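CrRbcX-IIa (Chlamydomonas reinhardtii, PDB 5BS1) probably acts as a homodimeric chaperone in the assembly of Rubisco, the carbon-fixing enzyme. Local coordinates at residues A[91-94]-A[95-99]. Numbering follows the deposited sequence.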
loop_
_atom_site.group_PDB
_atom_site.type_symbol
_atom_site.label_atom_id
_atom_site.label_comp_id
_atom_site.label_asym_id
_atom_site.label_seq_id
_atom_site.Cartn_x
_atom_site.Cartn_y
_atom_site.Cartn_z
ATOM N N GLU A 91 -3.881 -3.898 16.058
ATOM C CA GLU A 91 -2.722 -4.674 16.471
ATOM C C GLU A 91 -2.991 -6.173 16.261
ATOM O O GLU A 91 -2.122 -6.896 15.721
ATOM C CB GLU A 91 -2.373 -4.363 17.936
ATOM C CG GLU A 91 -1.109 -5.069 18.407
ATOM C CD GLU A 91 -0.513 -4.499 19.700
ATOM O OE1 GLU A 91 -0.790 -3.346 20.116
ATOM O OE2 GLU A 91 0.314 -5.221 20.310
ATOM N N ALA A 92 -4.179 -6.632 16.627
ATOM C CA ALA A 92 -4.552 -8.013 16.391
ATOM C C ALA A 92 -4.519 -8.347 14.905
ATOM O O ALA A 92 -4.114 -9.437 14.516
ATOM C CB ALA A 92 -5.922 -8.319 16.967
ATOM N N TYR A 93 -4.861 -7.372 14.079
ATOM C CA TYR A 93 -4.976 -7.574 12.633
ATOM C C TYR A 93 -3.616 -7.889 12.015
ATOM O O TYR A 93 -3.554 -8.556 10.995
ATOM C CB TYR A 93 -5.656 -6.387 11.921
ATOM C CG TYR A 93 -5.983 -6.682 10.505
ATOM C CD1 TYR A 93 -5.335 -6.030 9.465
ATOM C CD2 TYR A 93 -6.912 -7.656 10.192
ATOM C CE1 TYR A 93 -5.642 -6.290 8.149
ATOM C CE2 TYR A 93 -7.199 -7.964 8.873
ATOM C CZ TYR A 93 -6.554 -7.293 7.863
ATOM O OH TYR A 93 -6.820 -7.639 6.545
ATOM N N LEU A 94 -2.541 -7.477 12.663
ATOM C CA LEU A 94 -1.201 -7.808 12.192
ATOM C C LEU A 94 -1.000 -9.292 11.997
ATOM O O LEU A 94 -0.260 -9.699 11.093
ATOM C CB LEU A 94 -0.125 -7.289 13.149
ATOM C CG LEU A 94 -0.082 -5.785 13.359
ATOM C CD1 LEU A 94 0.846 -5.433 14.505
ATOM C CD2 LEU A 94 0.324 -5.122 12.051
ATOM N N ASP A 95 -1.609 -10.094 12.852
ATOM C CA ASP A 95 -1.434 -11.530 12.783
ATOM C C ASP A 95 -2.523 -12.227 11.945
ATOM O O ASP A 95 -2.348 -13.385 11.607
ATOM C CB ASP A 95 -1.392 -12.102 14.173
ATOM C CG ASP A 95 -0.148 -11.688 14.929
ATOM O OD1 ASP A 95 0.886 -11.418 14.305
ATOM O OD2 ASP A 95 -0.242 -11.635 16.156
ATOM N N GLU A 96 -3.575 -11.503 11.587
ATOM C CA GLU A 96 -4.648 -12.001 10.706
ATOM C C GLU A 96 -4.303 -11.782 9.243
ATOM O O GLU A 96 -4.619 -12.605 8.371
ATOM C CB GLU A 96 -5.956 -11.274 11.027
ATOM C CG GLU A 96 -6.394 -11.476 12.470
ATOM C CD GLU A 96 -7.450 -10.474 12.907
ATOM O OE1 GLU A 96 -8.325 -10.107 12.078
ATOM O OE2 GLU A 96 -7.388 -10.045 14.076
ATOM N N PHE A 97 -3.643 -10.662 8.966
ATOM C CA PHE A 97 -3.345 -10.253 7.587
ATOM C C PHE A 97 -2.460 -11.297 6.927
ATOM O O PHE A 97 -1.485 -11.774 7.502
ATOM C CB PHE A 97 -2.640 -8.898 7.601
ATOM C CG PHE A 97 -2.384 -8.290 6.249
ATOM C CD1 PHE A 97 -3.422 -7.764 5.489
ATOM C CD2 PHE A 97 -1.095 -8.165 5.756
ATOM C CE1 PHE A 97 -3.184 -7.156 4.289
ATOM C CE2 PHE A 97 -0.857 -7.575 4.552
ATOM C CZ PHE A 97 -1.902 -7.082 3.790
ATOM N N GLU A 98 -2.822 -11.652 5.706
ATOM C CA GLU A 98 -2.109 -12.726 4.987
ATOM C C GLU A 98 -0.926 -12.127 4.210
ATOM O O GLU A 98 -1.002 -11.838 3.027
ATOM C CB GLU A 98 -3.081 -13.488 4.094
ATOM C CG GLU A 98 -4.116 -14.193 4.957
ATOM C CD GLU A 98 -5.212 -14.890 4.186
ATOM O OE1 GLU A 98 -4.898 -15.454 3.156
ATOM O OE2 GLU A 98 -6.370 -14.925 4.649
ATOM N N TRP A 99 0.175 -11.962 4.910
ATOM C CA TRP A 99 1.364 -11.296 4.397
ATOM C C TRP A 99 1.923 -11.982 3.181
ATOM O O TRP A 99 2.229 -11.330 2.189
ATOM C CB TRP A 99 2.462 -11.264 5.486
ATOM C CG TRP A 99 2.082 -10.438 6.659
ATOM C CD1 TRP A 99 1.512 -10.878 7.830
ATOM C CD2 TRP A 99 2.240 -9.023 6.798
ATOM N NE1 TRP A 99 1.275 -9.815 8.657
ATOM C CE2 TRP A 99 1.742 -8.671 8.073
ATOM C CE3 TRP A 99 2.755 -8.030 5.979
ATOM C CZ2 TRP A 99 1.728 -7.360 8.524
ATOM C CZ3 TRP A 99 2.737 -6.703 6.437
ATOM C CH2 TRP A 99 2.239 -6.399 7.696
HETATM O O HOH W 1 -0.736 -8.831 17.225
#
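At the C-terminal end of helix 80-96, where the chain turns into helix 99-121, carbonyls of the final turn, those of A92, Y93 and L94, are taken up by groups three to five residues on. Y93 O accepts F97 N at 2.9 Å and, more weakly, E96 N, while D95 N reaches A92 O at 3.1 Å. L94 O receives W99 NE1 from across the turn at 2.9 Å; this bond is nearly straight (168°) and lies close to the indole plane, fixing the rotation of that ring. Y93 chi1 of -170° swings the ring to the side of its own carbonyl carbon, where F97 CB covers one face, Y93 CE1 approaches F97 CD1 at 3.8 Å, and the two ring planes meet at 58°. In one of its two conformers, E96 places OE1 at the Y93 ring edge, 3.4 Å from CD2, its carboxylate almost perpendicular to the ring. Both Y93 and F97 rings meet F25 of helix 13-38. A serine in place of Y93 would probably leave F97 without this aromatic neighbour and open a gap beside F25. A water joins E91 O to D95 OD2. W99 O accepts W99 NE1 of the second subunit, and L94 packs on T110 of that subunit, which places this helix-to-helix joint, with E98 at the N-cap position of helix 99-121, at the dimer interface of the all-helical RbcX fold.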